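Local coordinates for protein coproheme decarboxylase (Thermus thermophilus, PDB 1VDH) that decarboxylates Fe-coproporphyrin III stepwise to heme b with hydrogen peroxide, the last step of coproporphyrin-dependent heme biosynthesis, at residues A[144-149]-A[194-199]; A[148-153]-A[226-231]; A[24-29]-A[244-249]; A[20-25]-A[97-102]. All blocks are in the same frame, centred on the assembly; numbering follows the deposited sequence.

How the interactions relate
Four contacts show how a curled antiparallel sheet carries a predicted tetrapyrrole site, while the chain terminus packs at a distance from it where strand 10-24 passes into helix 26-31. Interactions 1 and 2 lie on the two flanks of strand 141-152, which pairs with 198-204 and with 227-237; they share Asn148 and Lys149, and their centres are 9 Å apart. Interactions 3 and 4 share Leu24 and Asp25, with centres 10 Å apart. Interaction 4 closes first along the chain; interactions 1 and 2 follow, and both fall within the stretch that interaction 3 brings together. From 1 to 3 the centres are about 31 Å apart, so the predicted site is well separated from the terminal helix.

Interaction 1: A[144-149]-A[194-199]; sequences FYPMNK and DDWEWG
Segments 144-149 and 194-199 run antiparallel, with Met147 and Trp198 as a hydrogen-bonded pair, Pro146 and Gly199 as the non-hydrogen-bonded pair beside it, and both Glu197 and Trp198 facing Met147 in a classic beta bulge. Within the Met147 pair, Trp198 N reaches Met147 O at 2.9 Å, nearly along the C=O axis, while Met147 N meets Trp198 O from above the carbonyl plane. Trp196, just before the bulge, lays its indole against Pro146: CG of the proline sits 3.7 Å from the centroid of the five-membered ring and only 5° off its normal, a CH-pi contact over the face. The outer ring carbon Trp196 CE3 meanwhile comes to 3.7 Å from Met147 CA. An alanine in place of Trp196 would remove the indole and would probably cost Pro146 the aromatic face on which its CG rests, along with the packing against Met147 CA. Glu197, its chain extended beyond CG, carries OE2 to Lys149 N at 2.8 Å in a nearly straight bond (164°), and a water links its OE1 to Lys149 O. That OE1 also forms a salt bridge with Arg218 of a neighbouring subunit. Lys149 CG packs 3.5 Å from Trp198 CZ3, while Lys149 N lies at the edge of that ring, in its plane; Trp198 NE1 is held by Glu113. Residues 145-149 are predicted to bind Fe-coproporphyrin III, with Tyr145 as the predicted active-site residue, so the bulged pairing probably helps to hold a strand of the predicted substrate site in the chlorite dismutase-type barrel.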
# COMPACT_ATOMS: atom_id res chain seq x y z
N PHE A 144 -18.65 -5.46 -9.53
CA PHE A 144 -18.55 -5.61 -8.09
C PHE A 144 -17.65 -4.55 -7.49
O PHE A 144 -16.57 -4.28 -8.02
CB PHE A 144 -17.99 -6.98 -7.67
CG PHE A 144 -17.60 -7.04 -6.21
CD1 PHE A 144 -16.26 -6.95 -5.83
CD2 PHE A 144 -18.57 -7.11 -5.22
CE1 PHE A 144 -15.90 -6.91 -4.48
CE2 PHE A 144 -18.23 -7.08 -3.87
CZ PHE A 144 -16.89 -6.98 -3.50
N TYR A 145 -18.06 -4.00 -6.36
CA TYR A 145 -17.27 -3.03 -5.64
C TYR A 145 -17.72 -2.96 -4.19
O TYR A 145 -18.90 -3.15 -3.89
CB TYR A 145 -17.37 -1.63 -6.27
CG TYR A 145 -18.75 -1.02 -6.25
CD1 TYR A 145 -19.14 -0.14 -5.23
CD2 TYR A 145 -19.66 -1.27 -7.27
CE1 TYR A 145 -20.39 0.47 -5.24
CE2 TYR A 145 -20.92 -0.67 -7.29
CZ TYR A 145 -21.27 0.20 -6.27
OH TYR A 145 -22.51 0.79 -6.29
N PRO A 146 -16.76 -2.83 -3.26
CA PRO A 146 -17.08 -2.74 -1.84
C PRO A 146 -17.16 -1.25 -1.49
O PRO A 146 -16.66 -0.40 -2.24
CB PRO A 146 -15.88 -3.43 -1.19
CG PRO A 146 -14.75 -2.98 -2.05
CD PRO A 146 -15.32 -3.10 -3.46
N MET A 147 -17.77 -0.93 -0.36
CA MET A 147 -17.87 0.47 0.05
C MET A 147 -18.20 0.60 1.53
O MET A 147 -18.64 -0.35 2.17
CB MET A 147 -18.95 1.20 -0.77
CG MET A 147 -20.39 0.72 -0.53
SD MET A 147 -21.63 1.65 -1.49
CE MET A 147 -21.68 3.19 -0.59
N ASN A 148 -17.92 1.79 2.06
CA ASN A 148 -18.21 2.15 3.45
C ASN A 148 -19.05 3.42 3.40
O ASN A 148 -19.14 4.09 2.36
CB ASN A 148 -16.94 2.56 4.21
CG ASN A 148 -15.92 1.45 4.32
OD1 ASN A 148 -14.72 1.71 4.32
ND2 ASN A 148 -16.39 0.22 4.42
N LYS A 149 -19.66 3.76 4.53
CA LYS A 149 -20.41 5.00 4.66
C LYS A 149 -19.45 5.86 5.47
O LYS A 149 -18.97 5.47 6.54
CB LYS A 149 -21.73 4.78 5.41
CG LYS A 149 -22.91 4.46 4.48
CD LYS A 149 -23.34 5.69 3.69
CE LYS A 149 -24.62 5.42 2.88
NZ LYS A 149 -24.42 4.41 1.81
N ASP A 194 -15.58 -8.46 6.81
CA ASP A 194 -14.49 -8.19 5.89
C ASP A 194 -14.03 -6.74 6.01
O ASP A 194 -14.50 -6.00 6.87
CB ASP A 194 -14.89 -8.56 4.45
CG ASP A 194 -13.71 -9.10 3.64
OD1 ASP A 194 -13.90 -10.07 2.87
OD2 ASP A 194 -12.59 -8.57 3.76
N ASP A 195 -13.13 -6.32 5.12
CA ASP A 195 -12.54 -4.99 5.17
C ASP A 195 -13.40 -3.77 4.87
O ASP A 195 -13.01 -2.65 5.21
CB ASP A 195 -11.27 -4.97 4.32
CG ASP A 195 -10.23 -5.98 4.79
OD1 ASP A 195 -10.47 -6.68 5.80
OD2 ASP A 195 -9.16 -6.07 4.16
N TRP A 196 -14.55 -3.97 4.25
CA TRP A 196 -15.47 -2.87 3.92
C TRP A 196 -16.84 -3.21 4.50
O TRP A 196 -17.15 -4.37 4.77
CB TRP A 196 -15.57 -2.68 2.41
CG TRP A 196 -14.26 -2.33 1.74
CD1 TRP A 196 -13.25 -3.20 1.42
CD2 TRP A 196 -13.82 -1.04 1.31
NE1 TRP A 196 -12.22 -2.52 0.81
CE2 TRP A 196 -12.54 -1.19 0.73
CE3 TRP A 196 -14.40 0.25 1.35
CZ2 TRP A 196 -11.82 -0.11 0.20
CZ3 TRP A 196 -13.68 1.32 0.82
CH2 TRP A 196 -12.40 1.13 0.26
N GLU A 197 -17.67 -2.18 4.69
CA GLU A 197 -19.00 -2.36 5.27
C GLU A 197 -20.03 -3.04 4.37
O GLU A 197 -20.90 -3.76 4.85
CB GLU A 197 -19.52 -1.02 5.78
CG GLU A 197 -18.70 -0.49 6.96
CD GLU A 197 -18.85 1.00 7.17
OE1 GLU A 197 -18.17 1.52 8.07
OE2 GLU A 197 -19.63 1.66 6.44
N TRP A 198 -19.92 -2.80 3.07
CA TRP A 198 -20.85 -3.42 2.11
C TRP A 198 -20.15 -3.88 0.85
O TRP A 198 -19.08 -3.40 0.49
CB TRP A 198 -21.95 -2.44 1.69
CG TRP A 198 -22.94 -2.11 2.76
CD1 TRP A 198 -24.05 -2.83 3.11
CD2 TRP A 198 -22.90 -0.98 3.64
NE1 TRP A 198 -24.70 -2.22 4.16
CE2 TRP A 198 -24.01 -1.08 4.50
CE3 TRP A 198 -22.03 0.11 3.78
CZ2 TRP A 198 -24.28 -0.14 5.50
CZ3 TRP A 198 -22.30 1.05 4.77
CH2 TRP A 198 -23.41 0.92 5.62
N GLY A 199 -20.78 -4.86 0.21
CA GLY A 199 -20.32 -5.37 -1.06
C GLY A 199 -21.48 -5.06 -2.00
O GLY A 199 -22.65 -5.16 -1.59
O HOH W 1 -17.40 3.98 8.17

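Interaction 2: A[148-153]-A[226-231]; sequences NKRRQG and YGEFGP
Strand 227-229 takes up the flank of strand 148-149 as helix 221-226 ends, and Glu228 has the most surface covered in the contact. Its CB rests 3.5 Å from Asn148 O. CG stands anti to the backbone N (chi1 -167°) and the chain stays extended, so the carboxylate is carried along the opposing segment. At the tip the two oxygens part: OE2 lies 3.1 Å from Asn148 OD1, with the carboxylate and amide planes 80° apart, whereas OE1 takes a hydrogen bond of 2.8 Å from a water. That water also donates to Gln152 OE1 and accepts from Arg151 N, so the acid is joined through water to strand 151-152. Beneath the side chains, Asn148 N donates to Glu228 O in the carbonyl plane, and Glu228 N returns a longer bond of 3.1 Å to Asn148 O. Beyond the two bridges, Tyr226 O, at the end of the helix, receives Arg150 N at 2.7 Å and 172°. Arg150 CB packs 3.5 Å from the same oxygen, while Lys149 CD lies against Tyr226 CB. Gly227 O accepts from Arg151 of a neighbouring subunit, which brings this edge into the pentamer. The oppositely charged Arg150 NE stands 5.0 Å from Glu228 OE1, and with a water at that oxygen too the acid is likely to remain ionised.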
# COMPACT_ATOMS: atom_id res chain seq x y z
N ASN A 148 -17.92 1.79 2.06
CA ASN A 148 -18.21 2.15 3.45
C ASN A 148 -19.05 3.42 3.40
O ASN A 148 -19.14 4.09 2.36
CB ASN A 148 -16.94 2.56 4.21
CG ASN A 148 -15.92 1.45 4.32
OD1 ASN A 148 -14.72 1.71 4.32
ND2 ASN A 148 -16.39 0.22 4.42
N LYS A 149 -19.66 3.76 4.53
CA LYS A 149 -20.41 5.00 4.66
C LYS A 149 -19.45 5.86 5.47
O LYS A 149 -18.97 5.47 6.54
CB LYS A 149 -21.73 4.78 5.41
CG LYS A 149 -22.91 4.46 4.48
CD LYS A 149 -23.34 5.69 3.69
CE LYS A 149 -24.62 5.42 2.88
NZ LYS A 149 -24.42 4.41 1.81
N ARG A 150 -19.11 7.02 4.90
CA ARG A 150 -18.17 7.94 5.50
C ARG A 150 -18.44 8.41 6.93
O ARG A 150 -19.59 8.63 7.32
CB ARG A 150 -17.99 9.15 4.58
CG ARG A 150 -16.97 10.17 5.03
CD ARG A 150 -16.88 11.33 4.05
NE ARG A 150 -16.29 10.94 2.77
CZ ARG A 150 -16.30 11.71 1.68
NH1 ARG A 150 -15.72 11.29 0.57
NH2 ARG A 150 -16.90 12.89 1.70
N ARG A 151 -17.36 8.53 7.70
CA ARG A 151 -17.38 9.00 9.08
C ARG A 151 -16.22 9.98 9.20
O ARG A 151 -15.25 9.72 9.92
CB ARG A 151 -17.19 7.83 10.06
CG ARG A 151 -18.34 6.83 10.11
CD ARG A 151 -18.04 5.66 11.05
NE ARG A 151 -16.82 4.94 10.66
CZ ARG A 151 -15.70 4.93 11.37
NH1 ARG A 151 -14.64 4.26 10.93
NH2 ARG A 151 -15.63 5.57 12.53
N GLN A 152 -16.28 11.07 8.44
CA GLN A 152 -15.21 12.06 8.46
C GLN A 152 -15.75 13.47 8.66
O GLN A 152 -16.57 13.95 7.87
CB GLN A 152 -14.42 12.02 7.14
CG GLN A 152 -13.82 10.67 6.75
CD GLN A 152 -12.73 10.18 7.70
OE1 GLN A 152 -12.54 8.97 7.86
NE2 GLN A 152 -12.01 11.11 8.32
N GLY A 153 -15.28 14.13 9.72
CA GLY A 153 -15.71 15.49 10.02
C GLY A 153 -17.22 15.70 10.00
O GLY A 153 -17.96 15.02 10.70
N TYR A 226 -21.33 10.89 1.63
CA TYR A 226 -21.06 9.73 2.47
C TYR A 226 -20.53 8.46 1.81
O TYR A 226 -20.28 7.45 2.48
CB TYR A 226 -22.31 9.40 3.30
CG TYR A 226 -22.90 10.60 4.00
CD1 TYR A 226 -22.40 11.02 5.23
CD2 TYR A 226 -23.94 11.32 3.43
CE1 TYR A 226 -22.92 12.14 5.87
CE2 TYR A 226 -24.47 12.45 4.05
CZ TYR A 226 -23.95 12.85 5.27
OH TYR A 226 -24.46 13.97 5.89
N GLY A 227 -20.34 8.50 0.50
CA GLY A 227 -19.84 7.33 -0.19
C GLY A 227 -18.32 7.21 -0.15
O GLY A 227 -17.60 8.15 -0.47
N GLU A 228 -17.85 6.04 0.27
CA GLU A 228 -16.42 5.75 0.32
C GLU A 228 -16.31 4.46 -0.49
O GLU A 228 -16.77 3.40 -0.04
CB GLU A 228 -16.00 5.53 1.77
CG GLU A 228 -14.51 5.53 2.00
CD GLU A 228 -14.18 5.52 3.48
OE1 GLU A 228 -14.52 6.51 4.18
OE2 GLU A 228 -13.59 4.52 3.95
N PHE A 229 -15.72 4.55 -1.68
CA PHE A 229 -15.63 3.40 -2.59
C PHE A 229 -14.29 2.69 -2.72
O PHE A 229 -13.24 3.31 -2.71
CB PHE A 229 -16.12 3.83 -3.97
CG PHE A 229 -17.45 4.53 -3.96
CD1 PHE A 229 -18.64 3.80 -3.96
CD2 PHE A 229 -17.52 5.92 -3.89
CE1 PHE A 229 -19.87 4.44 -3.89
CE2 PHE A 229 -18.74 6.57 -3.83
CZ PHE A 229 -19.93 5.84 -3.83
N GLY A 230 -14.37 1.36 -2.87
CA GLY A 230 -13.17 0.55 -3.03
C GLY A 230 -12.92 0.22 -4.50
O GLY A 230 -13.38 0.95 -5.38
N PRO A 231 -12.21 -0.87 -4.80
CA PRO A 231 -11.93 -1.26 -6.19
C PRO A 231 -13.17 -1.71 -6.95
O PRO A 231 -14.13 -2.21 -6.36
CB PRO A 231 -10.93 -2.40 -6.02
CG PRO A 231 -11.35 -3.03 -4.72
CD PRO A 231 -11.61 -1.82 -3.85
O HOH W 2 -14.79 7.57 6.80

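Interaction 3: A[24-29]-A[244-249]; sequences LDFARW and RAFLGL
The one hydrogen bond between the two segments comes from an indole N-H: Trp29 NE1 donates to Leu247 O at 2.9 Å, almost straight (168°), in the carbonyl plane on a lone pair and close to the plane of the ring. The acceptor lies at the end of helix 240-246, which Gly248, with positive phi, terminates in a Schellman motif. Trp29 CG is anti to the backbone N (chi1 174°), which directs the indole edge at the tail. Beside the bond, Leu247 CB packs 3.7 Å from NE1, and Leu249 CD1 meets CZ2 at the ring's edge. A second apolar patch forms around Leu24. Its CD2 sits over the centre of the Phe26 ring, 3.8 Å above the plane, and reaches tip to tip toward Phe246 CE2 at 4.0 Å. The two phenyl side chains cross at about a right angle, meeting through their CZ atoms. Asp25 is the N-cap of helix 26-31, its OD1 accepting from Arg28 N. The tail touches both this short helix and helix 34-56: Arg37 also donates to Leu247 O, and Leu249 packs on Trp41, while Phe98 and Tyr101 meet the indole of Trp29 edge-to-face.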
# COMPACT_ATOMS: atom_id res chain seq x y z
N LEU A 24 -5.05 -15.92 -13.62
CA LEU A 24 -4.62 -17.11 -14.34
C LEU A 24 -3.16 -17.02 -14.75
O LEU A 24 -2.70 -15.99 -15.25
CB LEU A 24 -5.50 -17.33 -15.57
CG LEU A 24 -5.10 -18.47 -16.52
CD1 LEU A 24 -5.33 -19.82 -15.84
CD2 LEU A 24 -5.91 -18.38 -17.81
N ASP A 25 -2.40 -18.08 -14.48
CA ASP A 25 -1.01 -18.11 -14.89
C ASP A 25 -1.08 -18.60 -16.34
O ASP A 25 -1.01 -19.81 -16.60
CB ASP A 25 -0.20 -19.08 -14.02
CG ASP A 25 1.30 -19.03 -14.32
OD1 ASP A 25 1.70 -18.59 -15.41
OD2 ASP A 25 2.08 -19.45 -13.44
N PHE A 26 -1.27 -17.66 -17.27
CA PHE A 26 -1.38 -17.97 -18.70
C PHE A 26 -0.23 -18.81 -19.24
O PHE A 26 -0.46 -19.83 -19.88
CB PHE A 26 -1.48 -16.68 -19.52
CG PHE A 26 -2.86 -16.06 -19.52
CD1 PHE A 26 -3.29 -15.30 -18.44
CD2 PHE A 26 -3.71 -16.25 -20.60
CE1 PHE A 26 -4.56 -14.72 -18.44
CE2 PHE A 26 -4.99 -15.69 -20.60
CZ PHE A 26 -5.42 -14.92 -19.52
N ALA A 27 1.00 -18.38 -18.98
CA ALA A 27 2.19 -19.08 -19.44
C ALA A 27 2.20 -20.55 -19.03
O ALA A 27 2.44 -21.43 -19.87
CB ALA A 27 3.45 -18.39 -18.93
N ARG A 28 1.95 -20.82 -17.75
CA ARG A 28 1.93 -22.20 -17.25
C ARG A 28 0.77 -23.02 -17.78
O ARG A 28 0.95 -24.18 -18.14
CB ARG A 28 1.93 -22.22 -15.73
CG ARG A 28 3.31 -22.14 -15.09
CD ARG A 28 3.58 -23.36 -14.23
NE ARG A 28 2.59 -23.52 -13.15
CZ ARG A 28 2.16 -24.69 -12.68
NH1 ARG A 28 1.27 -24.71 -11.70
NH2 ARG A 28 2.62 -25.83 -13.19
N TRP A 29 -0.42 -22.43 -17.82
CA TRP A 29 -1.60 -23.13 -18.29
C TRP A 29 -1.52 -23.52 -19.77
O TRP A 29 -1.72 -24.68 -20.12
CB TRP A 29 -2.86 -22.31 -18.05
CG TRP A 29 -4.09 -22.93 -18.65
CD1 TRP A 29 -4.76 -22.51 -19.76
CD2 TRP A 29 -4.77 -24.09 -18.18
NE1 TRP A 29 -5.83 -23.34 -20.01
CE2 TRP A 29 -5.86 -24.32 -19.05
CE3 TRP A 29 -4.58 -24.97 -17.10
CZ2 TRP A 29 -6.75 -25.38 -18.88
CZ3 TRP A 29 -5.47 -26.03 -16.92
CH2 TRP A 29 -6.54 -26.22 -17.81
N ARG A 244 -14.67 -22.86 -21.33
CA ARG A 244 -13.84 -23.81 -22.06
C ARG A 244 -13.03 -23.09 -23.13
O ARG A 244 -11.82 -23.31 -23.25
CB ARG A 244 -14.71 -24.91 -22.70
CG ARG A 244 -13.91 -25.82 -23.62
CD ARG A 244 -14.44 -27.25 -23.66
NE ARG A 244 -15.68 -27.38 -24.42
CZ ARG A 244 -15.94 -28.38 -25.26
NH1 ARG A 244 -15.05 -29.33 -25.49
NH2 ARG A 244 -17.12 -28.43 -25.87
N ALA A 245 -13.69 -22.22 -23.90
CA ALA A 245 -13.04 -21.45 -24.96
C ALA A 245 -11.95 -20.53 -24.41
O ALA A 245 -10.88 -20.41 -25.01
CB ALA A 245 -14.08 -20.64 -25.74
N PHE A 246 -12.24 -19.89 -23.29
CA PHE A 246 -11.30 -18.98 -22.63
C PHE A 246 -10.02 -19.73 -22.25
O PHE A 246 -8.91 -19.20 -22.37
CB PHE A 246 -11.96 -18.39 -21.38
CG PHE A 246 -11.02 -17.59 -20.52
CD1 PHE A 246 -10.54 -16.35 -20.96
CD2 PHE A 246 -10.60 -18.07 -19.28
CE1 PHE A 246 -9.66 -15.61 -20.16
CE2 PHE A 246 -9.72 -17.34 -18.49
CZ PHE A 246 -9.25 -16.10 -18.93
N LEU A 247 -10.18 -20.97 -21.80
CA LEU A 247 -9.04 -21.80 -21.40
C LEU A 247 -8.36 -22.49 -22.59
O LEU A 247 -7.43 -23.28 -22.41
CB LEU A 247 -9.49 -22.83 -20.36
CG LEU A 247 -10.08 -22.20 -19.09
CD1 LEU A 247 -10.61 -23.27 -18.14
CD2 LEU A 247 -9.02 -21.34 -18.40
N GLY A 248 -8.83 -22.17 -23.79
CA GLY A 248 -8.25 -22.75 -25.00
C GLY A 248 -8.56 -24.22 -25.22
O GLY A 248 -7.78 -24.92 -25.86
N LEU A 249 -9.68 -24.68 -24.68
CA LEU A 249 -10.07 -26.08 -24.84
C LEU A 249 -11.34 -26.21 -25.68
O LEU A 249 -11.80 -27.36 -25.88
CB LEU A 249 -10.25 -26.73 -23.47
CG LEU A 249 -8.99 -26.75 -22.59
CD1 LEU A 249 -9.31 -27.30 -21.22
CD2 LEU A 249 -7.90 -27.56 -23.26
OXT LEU A 249 -11.87 -25.17 -26.14

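Interaction 4: A[20-25]-A[97-102]; sequences DFRLLD and AFARYL
Leu102 is the most deeply engaged residue, its side chain set between Arg22 and Leu24. With CG anti to the carbonyl carbon (chi1 -60°), it turns CD1 to Arg22 CD at 4.1 Å and CD2 to Leu24 CD1 at 3.9 Å. Its own CA lies 3.2 Å from Leu23 O in a CA-H...O contact. Arg22 crosses Leu102 at about a right angle, its methylene chain bent at chi2 before the flat group turns to Asp20. The guanidinium grips that carboxylate side-on in a salt bridge, NE to OD1 at 2.8 Å and NH2 to the syn lone pair of OD2, and Ser94 also receives NH2. NH1 reaches a water that donates to Leu102 O, so every nitrogen of the head has a partner. Leu24 and Leu102 form an antiparallel non-hydrogen-bonded pair where strand 10-24 runs out and 102-116 begins, neighbours in the curled sheet of the barrel; the 3-10 segment 98-100 leads into the latter. A methionine in place of Arg22 would lose the guanidinium, and the carboxylate of Asp20 and the water bridge to Leu102 O would probably be less firmly held. Tyr101 contributes mainly through its backbone, as its O accepts from Asp25 N at 2.8 Å and 170°, in the carbonyl plane. Leu24 CD1 comes within 3.6 Å of that same oxygen and packs on Phe98 CZ, whose ring also touches Leu247.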
# COMPACT_ATOMS: atom_id res chain seq x y z
N ASP A 20 -14.68 -14.65 -5.07
CA ASP A 20 -13.36 -15.26 -5.12
C ASP A 20 -12.71 -14.88 -6.44
O ASP A 20 -13.02 -15.47 -7.48
CB ASP A 20 -13.50 -16.79 -4.98
CG ASP A 20 -12.16 -17.51 -4.86
OD1 ASP A 20 -11.09 -16.94 -5.18
OD2 ASP A 20 -12.18 -18.69 -4.46
N PHE A 21 -11.84 -13.87 -6.40
CA PHE A 21 -11.13 -13.40 -7.58
C PHE A 21 -9.76 -14.06 -7.68
O PHE A 21 -8.98 -14.05 -6.72
CB PHE A 21 -10.92 -11.88 -7.51
CG PHE A 21 -12.18 -11.08 -7.63
CD1 PHE A 21 -12.70 -10.76 -8.89
CD2 PHE A 21 -12.84 -10.61 -6.50
CE1 PHE A 21 -13.83 -9.98 -9.01
CE2 PHE A 21 -13.98 -9.83 -6.61
CZ PHE A 21 -14.48 -9.51 -7.87
N ARG A 22 -9.44 -14.57 -8.86
CA ARG A 22 -8.16 -15.22 -9.08
C ARG A 22 -7.54 -14.79 -10.40
O ARG A 22 -8.24 -14.34 -11.32
CB ARG A 22 -8.32 -16.74 -9.07
CG ARG A 22 -9.10 -17.25 -7.87
CD ARG A 22 -8.41 -18.40 -7.18
NE ARG A 22 -9.23 -18.88 -6.07
CZ ARG A 22 -8.93 -19.91 -5.30
NH1 ARG A 22 -7.81 -20.59 -5.50
NH2 ARG A 22 -9.76 -20.27 -4.34
N LEU A 23 -6.21 -14.89 -10.47
CA LEU A 23 -5.46 -14.55 -11.67
C LEU A 23 -4.99 -15.85 -12.30
O LEU A 23 -4.57 -16.78 -11.60
CB LEU A 23 -4.24 -13.69 -11.32
CG LEU A 23 -4.51 -12.21 -11.01
CD1 LEU A 23 -3.27 -11.61 -10.39
CD2 LEU A 23 -4.90 -11.46 -12.30
N LEU A 24 -5.05 -15.92 -13.62
CA LEU A 24 -4.62 -17.11 -14.34
C LEU A 24 -3.16 -17.02 -14.75
O LEU A 24 -2.70 -15.99 -15.25
CB LEU A 24 -5.50 -17.33 -15.57
CG LEU A 24 -5.10 -18.47 -16.52
CD1 LEU A 24 -5.33 -19.82 -15.84
CD2 LEU A 24 -5.91 -18.38 -17.81
N ASP A 25 -2.40 -18.08 -14.48
CA ASP A 25 -1.01 -18.11 -14.89
C ASP A 25 -1.08 -18.60 -16.34
O ASP A 25 -1.01 -19.81 -16.60
CB ASP A 25 -0.20 -19.08 -14.02
CG ASP A 25 1.30 -19.03 -14.32
OD1 ASP A 25 1.70 -18.59 -15.41
OD2 ASP A 25 2.08 -19.45 -13.44
N ALA A 97 -6.92 -29.28 -9.42
CA ALA A 97 -5.73 -29.22 -10.26
C ALA A 97 -5.69 -27.90 -11.03
O ALA A 97 -4.63 -27.33 -11.26
CB ALA A 97 -5.71 -30.40 -11.23
N PHE A 98 -6.87 -27.40 -11.40
CA PHE A 98 -6.96 -26.14 -12.14
C PHE A 98 -6.39 -24.98 -11.32
O PHE A 98 -5.73 -24.10 -11.87
CB PHE A 98 -8.41 -25.84 -12.54
CG PHE A 98 -8.57 -24.57 -13.32
CD1 PHE A 98 -7.92 -24.40 -14.54
CD2 PHE A 98 -9.35 -23.52 -12.83
CE1 PHE A 98 -8.03 -23.20 -15.25
CE2 PHE A 98 -9.47 -22.32 -13.54
CZ PHE A 98 -8.80 -22.16 -14.75
N ALA A 99 -6.63 -25.00 -10.01
CA ALA A 99 -6.14 -23.96 -9.11
C ALA A 99 -4.62 -23.89 -9.02
O ALA A 99 -4.06 -22.92 -8.50
CB ALA A 99 -6.74 -24.14 -7.72
N ARG A 100 -3.94 -24.93 -9.50
CA ARG A 100 -2.47 -24.93 -9.50
C ARG A 100 -1.99 -23.85 -10.47
O ARG A 100 -0.85 -23.40 -10.39
CB ARG A 100 -1.91 -26.29 -9.92
CG ARG A 100 -2.33 -27.46 -9.05
CD ARG A 100 -1.63 -28.75 -9.47
NE ARG A 100 -2.29 -29.96 -8.96
CZ ARG A 100 -2.43 -30.26 -7.67
NH1 ARG A 100 -3.04 -31.39 -7.32
NH2 ARG A 100 -1.96 -29.46 -6.73
N TYR A 101 -2.88 -23.46 -11.39
CA TYR A 101 -2.57 -22.44 -12.39
C TYR A 101 -3.23 -21.10 -12.04
O TYR A 101 -3.29 -20.20 -12.87
CB TYR A 101 -3.04 -22.91 -13.77
CG TYR A 101 -2.49 -24.26 -14.16
CD1 TYR A 101 -1.29 -24.36 -14.86
CD2 TYR A 101 -3.15 -25.44 -13.81
CE1 TYR A 101 -0.75 -25.60 -15.21
CE2 TYR A 101 -2.62 -26.68 -14.15
CZ TYR A 101 -1.43 -26.76 -14.84
OH TYR A 101 -0.90 -27.98 -15.18
N LEU A 102 -3.72 -20.99 -10.81
CA LEU A 102 -4.38 -19.77 -10.35
C LEU A 102 -3.72 -19.16 -9.12
O LEU A 102 -3.13 -19.87 -8.30
CB LEU A 102 -5.85 -20.03 -10.02
CG LEU A 102 -6.77 -20.54 -11.13
CD1 LEU A 102 -8.15 -20.79 -10.55
CD2 LEU A 102 -6.82 -19.53 -12.27
O HOH W 3 -5.01 -20.65 -6.50